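Local coordinates for epidermin biosynthesis protein EpiD (Staphylococcus aureus, PDB 3QJG) that binds flavin mononucleotide and probably catalyses the oxidative decarboxylation of the C-terminal cysteine of the epidermin precursor peptide, at residues V8-C13 against D33-I38; A39-R44 against Y60-D65; I115-N120 against Y144-S149. One frame throughout, in Å; residues are numbered along the deposited sequence. Where two conformers were deposited one is given.

Interaction 1: V8-C13 against D33-I38. With FMN (flavin mononucleotide), chain M.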
loop_
_atom_site.group_PDB
_atom_site.type_symbol
_atom_site.label_atom_id
_atom_site.label_comp_id
_atom_site.label_asym_id
_atom_site.label_seq_id
_atom_site.Cartn_x
_atom_site.Cartn_y
_atom_site.Cartn_z
ATOM N N VAL A 8 -11.479 -27.834 26.130
ATOM C CA VAL A 8 -10.126 -28.255 25.703
ATOM C C VAL A 8 -9.638 -27.215 24.708
ATOM O O VAL A 8 -10.439 -26.625 24.000
ATOM C CB VAL A 8 -10.117 -29.632 25.047
ATOM C CG1 VAL A 8 -11.092 -29.645 23.843
ATOM C CG2 VAL A 8 -8.673 -30.011 24.627
ATOM N N LEU A 9 -8.344 -26.956 24.704
ATOM C CA LEU A 9 -7.774 -26.067 23.745
ATOM C C LEU A 9 -6.856 -26.912 22.899
ATOM O O LEU A 9 -6.025 -27.655 23.457
ATOM C CB LEU A 9 -7.005 -24.927 24.430
ATOM C CG LEU A 9 -6.170 -23.969 23.566
ATOM C CD1 LEU A 9 -7.061 -23.186 22.531
ATOM C CD2 LEU A 9 -5.374 -23.012 24.496
ATOM N N ILE A 10 -6.994 -26.803 21.563
ATOM C CA ILE A 10 -6.056 -27.452 20.658
ATOM C C ILE A 10 -5.040 -26.447 20.184
ATOM O O ILE A 10 -5.396 -25.427 19.652
ATOM C CB ILE A 10 -6.742 -28.045 19.416
ATOM C CG1 ILE A 10 -7.814 -29.054 19.813
ATOM C CG2 ILE A 10 -5.721 -28.699 18.481
ATOM C CD1 ILE A 10 -8.923 -29.212 18.733
ATOM N N CYS A 11 -3.772 -26.760 20.373
ATOM C CA CYS A 11 -2.684 -25.945 19.877
ATOM C C CYS A 11 -2.127 -26.563 18.591
ATOM O O CYS A 11 -1.618 -27.638 18.632
ATOM C CB CYS A 11 -1.619 -25.819 20.973
ATOM S SG CYS A 11 -2.310 -25.097 22.522
ATOM N N LEU A 12 -2.233 -25.877 17.456
ATOM C CA LEU A 12 -1.772 -26.402 16.163
ATOM C C LEU A 12 -0.382 -25.877 15.844
ATOM O O LEU A 12 -0.162 -24.713 15.932
ATOM C CB LEU A 12 -2.643 -25.873 15.043
ATOM C CG LEU A 12 -4.093 -26.228 15.045
ATOM C CD1 LEU A 12 -4.773 -25.527 13.921
ATOM C CD2 LEU A 12 -4.133 -27.735 14.959
ATOM N N CYS A 13 0.501 -26.715 15.369
ATOM C CA CYS A 13 1.821 -26.255 15.003
ATOM C C CYS A 13 2.034 -26.367 13.467
ATOM O O CYS A 13 1.153 -26.846 12.731
ATOM C CB CYS A 13 2.840 -27.049 15.770
ATOM S SG CYS A 13 2.820 -26.873 17.574
ATOM N N ASP A 33 -17.269 -29.389 26.280
ATOM C CA ASP A 33 -18.224 -28.323 25.972
ATOM C C ASP A 33 -17.687 -27.431 24.850
ATOM O O ASP A 33 -18.195 -27.439 23.757
ATOM C CB ASP A 33 -18.534 -27.472 27.211
ATOM C CG ASP A 33 -19.758 -26.591 27.014
ATOM O OD1 ASP A 33 -20.408 -26.710 25.950
ATOM O OD2 ASP A 33 -20.081 -25.778 27.914
ATOM N N GLU A 34 -16.648 -26.669 25.123
ATOM C CA GLU A 34 -16.031 -25.842 24.094
ATOM C C GLU A 34 -14.806 -26.564 23.608
ATOM O O GLU A 34 -14.061 -27.132 24.411
ATOM C CB GLU A 34 -15.581 -24.470 24.607
ATOM C CG GLU A 34 -16.690 -23.445 24.795
ATOM C CD GLU A 34 -16.117 -22.100 25.288
ATOM O OE1 GLU A 34 -14.869 -21.899 25.310
ATOM O OE2 GLU A 34 -16.906 -21.221 25.639
ATOM N N VAL A 35 -14.583 -26.531 22.295
ATOM C CA VAL A 35 -13.287 -26.954 21.748
ATOM C C VAL A 35 -12.785 -25.721 21.014
ATOM O O VAL A 35 -13.428 -25.269 20.075
ATOM C CB VAL A 35 -13.405 -28.127 20.754
ATOM C CG1 VAL A 35 -12.034 -28.396 20.109
ATOM C CG2 VAL A 35 -13.969 -29.400 21.443
ATOM N N ASN A 36 -11.652 -25.187 21.459
ATOM C CA ASN A 36 -11.072 -23.937 20.981
ATOM C C ASN A 36 -9.726 -24.219 20.382
ATOM O O ASN A 36 -9.133 -25.259 20.663
ATOM C CB ASN A 36 -10.859 -22.965 22.160
ATOM C CG ASN A 36 -12.191 -22.598 22.828
ATOM O OD1 ASN A 36 -13.137 -22.381 22.125
ATOM N ND2 ASN A 36 -12.257 -22.576 24.185
ATOM N N VAL A 37 -9.243 -23.285 19.567
ATOM C CA VAL A 37 -8.067 -23.525 18.800
ATOM C C VAL A 37 -7.211 -22.318 18.756
ATOM O O VAL A 37 -7.740 -21.212 18.684
ATOM C CB VAL A 37 -8.466 -23.910 17.364
ATOM C CG1 VAL A 37 -7.232 -24.212 16.543
ATOM C CG2 VAL A 37 -9.356 -25.129 17.414
ATOM N N ILE A 38 -5.900 -22.555 18.786
ATOM C CA ILE A 38 -4.893 -21.556 18.536
ATOM C C ILE A 38 -3.781 -22.168 17.689
ATOM O O ILE A 38 -3.457 -23.317 17.894
ATOM C CB ILE A 38 -4.244 -21.019 19.873
ATOM C CG1 ILE A 38 -3.283 -19.851 19.609
ATOM C CG2 ILE A 38 -3.546 -22.151 20.685
ATOM C CD1 ILE A 38 -2.750 -19.152 20.922
HETATM N N1 FMN M . 8.069 -29.717 11.614
HETATM C C2 FMN M . 7.729 -30.687 12.521
HETATM O O2 FMN M . 8.300 -30.725 13.605
HETATM N N3 FMN M . 6.800 -31.627 12.211
HETATM C C4 FMN M . 6.179 -31.627 11.000
HETATM O O4 FMN M . 5.377 -32.511 10.812
HETATM C C4A FMN M . 6.501 -30.665 10.046
HETATM N N5 FMN M . 5.893 -30.616 8.808
HETATM C C5A FMN M . 6.202 -29.616 7.942
HETATM C C6 FMN M . 5.626 -29.600 6.679
HETATM C C7 FMN M . 5.940 -28.587 5.796
HETATM C C7M FMN M . 5.318 -28.502 4.433
HETATM C C8 FMN M . 6.861 -27.604 6.178
HETATM C C8M FMN M . 7.292 -26.502 5.241
HETATM C C9 FMN M . 7.474 -27.648 7.412
HETATM C C9A FMN M . 7.151 -28.655 8.310
HETATM N N10 FMN M . 7.792 -28.705 9.547
HETATM C C10 FMN M . 7.453 -29.700 10.396
HETATM C "C1'" FMN M . 8.820 -27.705 10.011
HETATM C "C2'" FMN M . 8.203 -26.714 10.995
HETATM O "O2'" FMN M . 7.001 -26.146 10.440
HETATM C "C3'" FMN M . 9.269 -25.735 11.325
HETATM O "O3'" FMN M . 10.364 -26.361 12.034
HETATM C "C4'" FMN M . 8.710 -24.565 12.136
HETATM O "O4'" FMN M . 9.760 -23.711 12.560
HETATM C "C5'" FMN M . 8.036 -24.992 13.398
HETATM O "O5'" FMN M . 7.389 -23.836 13.899
HETATM P P FMN M . 6.253 -23.941 15.032
HETATM O O1P FMN M . 6.192 -22.603 15.701
HETATM O O2P FMN M . 6.635 -25.021 15.992
HETATM O O3P FMN M . 4.866 -24.103 14.572
#

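Interaction 2: A39-R44 against Y60-D65. With FMN (flavin mononucleotide), chain M.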
loop_
_atom_site.group_PDB
_atom_site.type_symbol
_atom_site.label_atom_id
_atom_site.label_comp_id
_atom_site.label_asym_id
_atom_site.label_seq_id
_atom_site.Cartn_x
_atom_site.Cartn_y
_atom_site.Cartn_z
ATOM N N ALA A 39 -3.195 -21.405 16.779
ATOM C CA ALA A 39 -2.014 -21.875 16.006
ATOM C C ALA A 39 -0.761 -21.181 16.420
ATOM O O ALA A 39 -0.829 -20.032 16.834
ATOM C CB ALA A 39 -2.211 -21.636 14.568
ATOM N N SER A 40 0.388 -21.827 16.177
ATOM C CA SER A 40 1.677 -21.212 16.322
ATOM C C SER A 40 1.845 -20.186 15.210
ATOM O O SER A 40 0.990 -20.093 14.304
ATOM C CB SER A 40 2.807 -22.261 16.161
ATOM O OG SER A 40 2.813 -22.842 14.849
ATOM N N THR A 41 2.966 -19.458 15.213
ATOM C CA THR A 41 3.075 -18.364 14.253
ATOM C C THR A 41 3.250 -19.017 12.881
ATOM O O THR A 41 2.470 -18.767 11.957
ATOM C CB THR A 41 4.148 -17.317 14.662
ATOM O OG1 THR A 41 3.717 -16.687 15.897
ATOM C CG2 THR A 41 4.362 -16.243 13.512
ATOM N N ASN A 42 4.243 -19.889 12.787
ATOM C CA ASN A 42 4.474 -20.659 11.600
ATOM C C ASN A 42 3.343 -21.586 11.231
ATOM O O ASN A 42 3.271 -21.975 10.079
ATOM C CB ASN A 42 5.745 -21.496 11.728
ATOM C CG ASN A 42 6.951 -20.651 12.022
ATOM O OD1 ASN A 42 7.055 -19.559 11.521
ATOM N ND2 ASN A 42 7.886 -21.159 12.831
ATOM N N GLY A 43 2.524 -21.975 12.211
ATOM C CA GLY A 43 1.420 -22.841 12.000
ATOM C C GLY A 43 0.308 -22.204 11.209
ATOM O O GLY A 43 -0.420 -22.918 10.488
ATOM N N ARG A 44 0.220 -20.882 11.271
ATOM C CA ARG A 44 -0.908 -20.120 10.672
ATOM C C ARG A 44 -1.046 -20.374 9.167
ATOM O O ARG A 44 -2.141 -20.370 8.628
ATOM C CB ARG A 44 -0.713 -18.603 10.875
ATOM C CG ARG A 44 -0.648 -18.132 12.309
ATOM C CD ARG A 44 -0.286 -16.631 12.429
ATOM N NE ARG A 44 -1.364 -15.811 11.907
ATOM C CZ ARG A 44 -2.461 -15.488 12.567
ATOM N NH1 ARG A 44 -2.627 -15.849 13.843
ATOM N NH2 ARG A 44 -3.385 -14.746 11.956
ATOM N N TYR A 60 -8.305 -18.439 18.551
ATOM C CA TYR A 60 -7.541 -17.364 19.173
ATOM C C TYR A 60 -6.518 -16.994 18.169
ATOM O O TYR A 60 -5.708 -17.848 17.741
ATOM C CB TYR A 60 -6.878 -17.770 20.500
ATOM C CG TYR A 60 -7.846 -18.137 21.600
ATOM C CD1 TYR A 60 -8.814 -17.220 22.034
ATOM C CD2 TYR A 60 -7.874 -19.423 22.140
ATOM C CE1 TYR A 60 -9.751 -17.564 22.988
ATOM C CE2 TYR A 60 -8.815 -19.780 23.121
ATOM C CZ TYR A 60 -9.743 -18.847 23.537
ATOM O OH TYR A 60 -10.656 -19.175 24.514
ATOM N N ASP A 61 -6.504 -15.724 17.815
ATOM C CA ASP A 61 -5.606 -15.237 16.767
ATOM C C ASP A 61 -4.773 -14.031 17.287
ATOM O O ASP A 61 -5.269 -12.922 17.342
ATOM C CB ASP A 61 -6.476 -14.824 15.590
ATOM C CG ASP A 61 -5.674 -14.417 14.345
ATOM O OD1 ASP A 61 -4.393 -14.291 14.404
ATOM O OD2 ASP A 61 -6.378 -14.218 13.309
ATOM N N GLU A 62 -3.524 -14.281 17.639
ATOM C CA GLU A 62 -2.581 -13.282 18.169
ATOM C C GLU A 62 -2.334 -12.090 17.212
ATOM O O GLU A 62 -2.033 -10.960 17.660
ATOM C CB GLU A 62 -1.217 -13.968 18.475
ATOM C CG GLU A 62 -0.420 -13.247 19.505
ATOM C CD GLU A 62 1.016 -13.702 19.607
ATOM O OE1 GLU A 62 1.386 -14.811 19.138
ATOM O OE2 GLU A 62 1.780 -12.909 20.177
ATOM N N PHE A 63 -2.439 -12.325 15.903
ATOM C CA PHE A 63 -2.261 -11.270 14.862
ATOM C C PHE A 63 -3.453 -10.333 14.879
ATOM O O PHE A 63 -3.332 -9.136 14.761
ATOM C CB PHE A 63 -2.144 -11.902 13.459
ATOM C CG PHE A 63 -1.834 -10.911 12.340
ATOM C CD1 PHE A 63 -0.551 -10.391 12.189
ATOM C CD2 PHE A 63 -2.835 -10.515 11.436
ATOM C CE1 PHE A 63 -0.246 -9.498 11.160
ATOM C CE2 PHE A 63 -2.539 -9.633 10.410
ATOM C CZ PHE A 63 -1.227 -9.123 10.272
ATOM N N GLU A 64 -4.624 -10.897 15.018
ATOM C CA GLU A 64 -5.831 -10.091 15.032
ATOM C C GLU A 64 -6.041 -9.411 16.387
ATOM O O GLU A 64 -6.538 -8.311 16.445
ATOM C CB GLU A 64 -7.011 -10.941 14.620
ATOM C CG GLU A 64 -6.910 -11.331 13.139
ATOM C CD GLU A 64 -7.099 -10.140 12.210
ATOM O OE1 GLU A 64 -8.149 -9.470 12.344
ATOM O OE2 GLU A 64 -6.212 -9.881 11.359
ATOM N N ASP A 65 -5.673 -10.071 17.476
ATOM C CA ASP A 65 -5.815 -9.488 18.804
ATOM C C ASP A 65 -4.584 -9.663 19.672
ATOM O O ASP A 65 -4.518 -10.602 20.458
ATOM C CB ASP A 65 -6.960 -10.121 19.508
ATOM C CG ASP A 65 -7.185 -9.531 20.880
ATOM O OD1 ASP A 65 -6.565 -8.473 21.251
ATOM O OD2 ASP A 65 -8.008 -10.151 21.581
HETATM N N1 FMN M . 8.069 -29.717 11.614
HETATM C C2 FMN M . 7.729 -30.687 12.521
HETATM O O2 FMN M . 8.300 -30.725 13.605
HETATM N N3 FMN M . 6.800 -31.627 12.211
HETATM C C4 FMN M . 6.179 -31.627 11.000
HETATM O O4 FMN M . 5.377 -32.511 10.812
HETATM C C4A FMN M . 6.501 -30.665 10.046
HETATM N N5 FMN M . 5.893 -30.616 8.808
HETATM C C5A FMN M . 6.202 -29.616 7.942
HETATM C C6 FMN M . 5.626 -29.600 6.679
HETATM C C7 FMN M . 5.940 -28.587 5.796
HETATM C C7M FMN M . 5.318 -28.502 4.433
HETATM C C8 FMN M . 6.861 -27.604 6.178
HETATM C C8M FMN M . 7.292 -26.502 5.241
HETATM C C9 FMN M . 7.474 -27.648 7.412
HETATM C C9A FMN M . 7.151 -28.655 8.310
HETATM N N10 FMN M . 7.792 -28.705 9.547
HETATM C C10 FMN M . 7.453 -29.700 10.396
HETATM C "C1'" FMN M . 8.820 -27.705 10.011
HETATM C "C2'" FMN M . 8.203 -26.714 10.995
HETATM O "O2'" FMN M . 7.001 -26.146 10.440
HETATM C "C3'" FMN M . 9.269 -25.735 11.325
HETATM O "O3'" FMN M . 10.364 -26.361 12.034
HETATM C "C4'" FMN M . 8.710 -24.565 12.136
HETATM O "O4'" FMN M . 9.760 -23.711 12.560
HETATM C "C5'" FMN M . 8.036 -24.992 13.398
HETATM O "O5'" FMN M . 7.389 -23.836 13.899
HETATM P P FMN M . 6.253 -23.941 15.032
HETATM O O1P FMN M . 6.192 -22.603 15.701
HETATM O O2P FMN M . 6.635 -25.021 15.992
HETATM O O3P FMN M . 4.866 -24.103 14.572
HETATM O O HOH W 1 -3.756 -18.698 15.992
HETATM O O HOH W 2 1.185 -16.104 16.816
#

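Interaction 3: I115-N120 against Y144-S149. With FMN (flavin mononucleotide), chain M.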
loop_
_atom_site.group_PDB
_atom_site.type_symbol
_atom_site.label_atom_id
_atom_site.label_comp_id
_atom_site.label_asym_id
_atom_site.label_seq_id
_atom_site.Cartn_x
_atom_site.Cartn_y
_atom_site.Cartn_z
ATOM N N ILE A 115 0.976 -33.476 24.798
ATOM C CA ILE A 115 1.674 -33.254 23.541
ATOM C C ILE A 115 1.540 -34.521 22.680
ATOM O O ILE A 115 1.751 -35.632 23.172
ATOM C CB ILE A 115 3.165 -32.905 23.813
ATOM C CG1 ILE A 115 3.247 -31.564 24.575
ATOM C CG2 ILE A 115 3.921 -32.830 22.506
ATOM C CD1 ILE A 115 4.657 -31.159 25.100
ATOM N N PHE A 116 1.106 -34.345 21.426
ATOM C CA PHE A 116 1.026 -35.371 20.401
ATOM C C PHE A 116 2.052 -35.081 19.319
ATOM O O PHE A 116 1.772 -34.375 18.362
ATOM C CB PHE A 116 -0.366 -35.385 19.817
ATOM C CG PHE A 116 -1.416 -35.724 20.805
ATOM C CD1 PHE A 116 -1.827 -37.038 20.986
ATOM C CD2 PHE A 116 -2.000 -34.735 21.584
ATOM C CE1 PHE A 116 -2.818 -37.339 21.912
ATOM C CE2 PHE A 116 -3.049 -35.030 22.494
ATOM C CZ PHE A 116 -3.439 -36.325 22.669
ATOM N N PRO A 117 3.284 -35.584 19.498
ATOM C CA PRO A 117 4.376 -35.301 18.609
ATOM C C PRO A 117 4.147 -35.749 17.170
ATOM O O PRO A 117 3.478 -36.788 16.899
ATOM C CB PRO A 117 5.540 -36.110 19.185
ATOM C CG PRO A 117 5.138 -36.629 20.512
ATOM C CD PRO A 117 3.651 -36.453 20.642
ATOM N N ASN A 118 4.731 -34.989 16.241
ATOM C CA ASN A 118 4.476 -35.186 14.818
ATOM C C ASN A 118 5.635 -34.646 14.015
ATOM O O ASN A 118 5.828 -33.442 13.924
ATOM C CB ASN A 118 3.167 -34.500 14.445
ATOM C CG ASN A 118 2.623 -34.963 13.082
ATOM O OD1 ASN A 118 1.682 -35.760 13.026
ATOM N ND2 ASN A 118 3.207 -34.439 11.977
ATOM N N MET A 119 6.483 -35.527 13.496
ATOM C CA MET A 119 7.699 -35.045 12.896
ATOM C C MET A 119 8.483 -36.162 12.264
ATOM O O MET A 119 8.299 -37.326 12.605
ATOM C CB MET A 119 8.528 -34.369 13.966
ATOM C CG MET A 119 9.015 -35.340 15.056
ATOM S SD MET A 119 9.863 -34.522 16.417
ATOM C CE MET A 119 8.487 -33.864 17.279
ATOM N N ASN A 120 9.344 -35.817 11.318
ATOM C CA ASN A 120 10.247 -36.799 10.727
ATOM C C ASN A 120 11.002 -37.537 11.811
ATOM O O ASN A 120 11.401 -36.944 12.804
ATOM C CB ASN A 120 11.258 -36.117 9.811
ATOM C CG ASN A 120 12.069 -37.092 9.046
ATOM O OD1 ASN A 120 13.192 -37.406 9.436
ATOM N ND2 ASN A 120 11.507 -37.613 7.961
ATOM N N TYR A 144 2.077 -38.230 24.357
ATOM C CA TYR A 144 1.449 -39.364 23.725
ATOM C C TYR A 144 2.569 -40.312 23.260
ATOM O O TYR A 144 3.572 -39.851 22.722
ATOM C CB TYR A 144 0.547 -38.944 22.561
ATOM C CG TYR A 144 -0.199 -40.122 21.993
ATOM C CD1 TYR A 144 0.289 -40.837 20.904
ATOM C CD2 TYR A 144 -1.387 -40.532 22.567
ATOM C CE1 TYR A 144 -0.395 -41.957 20.418
ATOM C CE2 TYR A 144 -2.067 -41.658 22.103
ATOM C CZ TYR A 144 -1.579 -42.362 21.043
ATOM O OH TYR A 144 -2.316 -43.438 20.633
ATOM N N PRO A 145 2.416 -41.635 23.518
ATOM C CA PRO A 145 3.410 -42.587 23.112
ATOM C C PRO A 145 3.236 -42.809 21.603
ATOM O O PRO A 145 2.653 -43.815 21.142
ATOM C CB PRO A 145 3.055 -43.821 23.938
ATOM C CG PRO A 145 1.575 -43.764 24.001
ATOM C CD PRO A 145 1.310 -42.301 24.231
ATOM N N ALA A 146 3.753 -41.866 20.846
ATOM C CA ALA A 146 3.511 -41.800 19.438
ATOM C C ALA A 146 4.060 -42.997 18.668
ATOM O O ALA A 146 5.187 -43.528 18.911
ATOM C CB ALA A 146 4.070 -40.536 18.874
ATOM N N ASN A 147 3.165 -43.405 17.774
ATOM C CA ASN A 147 3.347 -44.362 16.712
ATOM C C ASN A 147 4.388 -43.939 15.637
ATOM O O ASN A 147 4.162 -42.915 14.956
ATOM C CB ASN A 147 1.942 -44.598 16.049
ATOM C CG ASN A 147 0.889 -43.392 16.277
ATOM O OD1 ASN A 147 1.217 -42.297 16.776
ATOM N ND2 ASN A 147 -0.368 -43.634 15.872
ATOM N N ILE A 148 5.500 -44.692 15.506
ATOM C CA ILE A 148 6.444 -44.558 14.358
ATOM C C ILE A 148 5.931 -45.283 13.099
ATOM O O ILE A 148 5.714 -46.510 13.132
ATOM C CB ILE A 148 7.861 -45.191 14.611
ATOM C CG1 ILE A 148 8.633 -44.490 15.712
ATOM C CG2 ILE A 148 8.713 -45.093 13.369
ATOM C CD1 ILE A 148 10.038 -45.078 15.911
ATOM N N SER A 149 5.784 -44.559 11.984
ATOM C CA SER A 149 5.252 -45.157 10.741
ATOM C C SER A 149 6.048 -44.693 9.535
ATOM O O SER A 149 6.623 -43.614 9.559
ATOM C CB SER A 149 3.743 -44.848 10.556
ATOM O OG SER A 149 3.485 -43.480 10.236
HETATM N N1 FMN M . 8.069 -29.717 11.614
HETATM C C2 FMN M . 7.729 -30.687 12.521
HETATM O O2 FMN M . 8.300 -30.725 13.605
HETATM N N3 FMN M . 6.800 -31.627 12.211
HETATM C C4 FMN M . 6.179 -31.627 11.000
HETATM O O4 FMN M . 5.377 -32.511 10.812
HETATM C C4A FMN M . 6.501 -30.665 10.046
HETATM N N5 FMN M . 5.893 -30.616 8.808
HETATM C C5A FMN M . 6.202 -29.616 7.942
HETATM C C6 FMN M . 5.626 -29.600 6.679
HETATM C C7 FMN M . 5.940 -28.587 5.796
HETATM C C7M FMN M . 5.318 -28.502 4.433
HETATM C C8 FMN M . 6.861 -27.604 6.178
HETATM C C8M FMN M . 7.292 -26.502 5.241
HETATM C C9 FMN M . 7.474 -27.648 7.412
HETATM C C9A FMN M . 7.151 -28.655 8.310
HETATM N N10 FMN M . 7.792 -28.705 9.547
HETATM C C10 FMN M . 7.453 -29.700 10.396
HETATM C "C1'" FMN M . 8.820 -27.705 10.011
HETATM C "C2'" FMN M . 8.203 -26.714 10.995
HETATM O "O2'" FMN M . 7.001 -26.146 10.440
HETATM C "C3'" FMN M . 9.269 -25.735 11.325
HETATM O "O3'" FMN M . 10.364 -26.361 12.034
HETATM C "C4'" FMN M . 8.710 -24.565 12.136
HETATM O "O4'" FMN M . 9.760 -23.711 12.560
HETATM C "C5'" FMN M . 8.036 -24.992 13.398
HETATM O "O5'" FMN M . 7.389 -23.836 13.899
HETATM P P FMN M . 6.253 -23.941 15.032
HETATM O O1P FMN M . 6.192 -22.603 15.701
HETATM O O2P FMN M . 6.635 -25.021 15.992
HETATM O O3P FMN M . 4.866 -24.103 14.572
#

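Interaction 1: V8-C13 against D33-I38
The side-chain amide of Asn36, whose CB packs on Leu9 CD1 at 3.8 Å, has Glu34 OE1 in its plane: ND2 donates almost straight to the anti lone pair of that oxygen (2.9 Å, 173° at the hydrogen). His77 also bonds to this ND2, Asn58 to OD1, and Lys76 forms a salt bridge with Glu34. With Leu9 CG anti to the backbone N (chi1 172°), a chi2 of 62° brings CD1 to the Asn36 carbonyl, 3.5 Å from its O. Beneath these side chains, 8-12 and 34-38 run as parallel strands in a ladder of five backbone hydrogen bonds, from Val8 N to Glu34 O at one end to Leu12 N to Ile38 O (2.9 Å) at the other. Helix 21-28 joins them, completing a beta-alpha-beta crossover in the parallel part of the flavoprotein's sheet. Val8, Ile10, Val35 and Val37 occupy one face, partly covered by that helix; there Ile10 CD1 presses on Val35 CG1 at 3.5 Å, tighter than usual for two methyls, while Val8 CG1 lies beside Val35 CG2. On the Leu9 face, Cys11 SG meets Ile38 CG2 at 3.7 Å, under helix 101-107. Just past the strand, Cys13 CA comes within 3.8 Å of FMN O3P.

Interaction 2: A39-R44 against Y60-D65
Asp61 OD1 gathers both terminal nitrogens of Arg44 and two backbone N-H groups of its own segment. Arg44 NH1 and OD1 form a salt bridge modelled at 2.4 Å, very short and of doubtful exact length, while NH2 adds a weak, bent hydrogen bond to the same oxygen. The acid lies at the edge of the guanidinium, near its plane, yet the carboxylate is turned 33° from that plane. The Arg44 chain bends about CG-CD, where chi3 of 68° sets NE, and the side chain crosses that of Asp61 at about a right angle. Over one guanidinium face sits Phe63 CB, 3.4 Å above the plane and nearer the rim than the centre; Phe63 has two deposited conformers. Phe63 N reaches OD1 from above the carboxylate plane at 3.2 Å, making an Asx turn, and Glu64 N adds a weak bond. This turn lies in the loop after strand 59-60, and its partner is the loop after strand 34-39, at whose start the FMN phosphate is held in this flavoprotein fold. Ser40 OG donates to FMN O3P over a very short distance, and Asn42 ND2 gives FMN O5' a nearly straight bond of 2.9 Å (175°). Elsewhere the two segments meet through water: one molecule, between the strand ends, accepts from Ala39 N and donates to Tyr60 O at 2.8 Å, and a second links Thr41 OG1 with Glu62 OE1, to which it donates at 2.7 Å. Glu62 OE1 also accepts from Leu101 N, so the second water bridge connects with the start of helix 101-107. Asn42 ND2 makes a further, weak hydrogen bond to Asp99 O of the second subunit, placing the phosphate-binding loop at a subunit boundary.

Interaction 3: I115-N120 against Y144-S149
Phe116 and Tyr144 form the tight part of this contact, on the buried Phe116 side: Phe116 CD1 comes to 3.4 Å from Tyr144 CB, and CE1 lies 3.6 Å from Tyr144 CD2. The ring planes lie 29° apart and are displaced, centroids 5.4 Å from each other, with little overlap. Tyr144 CG, anti to the backbone N (chi1 -175°), is carried to within 3.6 Å of Phe116 CD1. Tyr144 N gives Ile115 O a nearly straight hydrogen bond of 2.9 Å. Pro145 CD covers part of one face of the tyrosine ring, as the chain passes through an inverse gamma turn. Toward partly exposed Ala146 the fit is looser: its CB is 4.4 Å from Pro117 CG. At the break in the strand after Pro117 the chain meets the cofactor, where FMN N3 donates to Asn118 O at 2.7 Å and Asn118 ND2 to FMN O4, two bonds that recognise the pyrimidine edge of the flavin. Asn120 then caps the N terminus of helix 121-124. Strand 79-85 lies beside Ile115 and Phe116, helix 87-94 packs on Ile115, Pro117 and Met119, Val163 of strand 158-163 touches Pro117 and Ala146, and Phe174 of the C-terminal helix meets Tyr144 edge-to-face.

Overall arrangement
From the N terminus the three contacts follow in series, none nesting within or crossing another. Interaction 1 closes the excursion through helix 21-28 and pairs the first two strands. Its second strand runs straight into interaction 2, which closes the loop holding helix 49-55; the two touch where Val37 O meets Tyr60 N and Leu12 O meets Ser40 N. Interaction 3, about 19 Å from interaction 1 between centres and on the other side of the chain's centre, closes the excursion through helices 121-124 and 127-138. FMN spans the gap: segments 8-13 and 39-44 lie by its phosphate, 115-120 by the pyrimidine of its flavin ring.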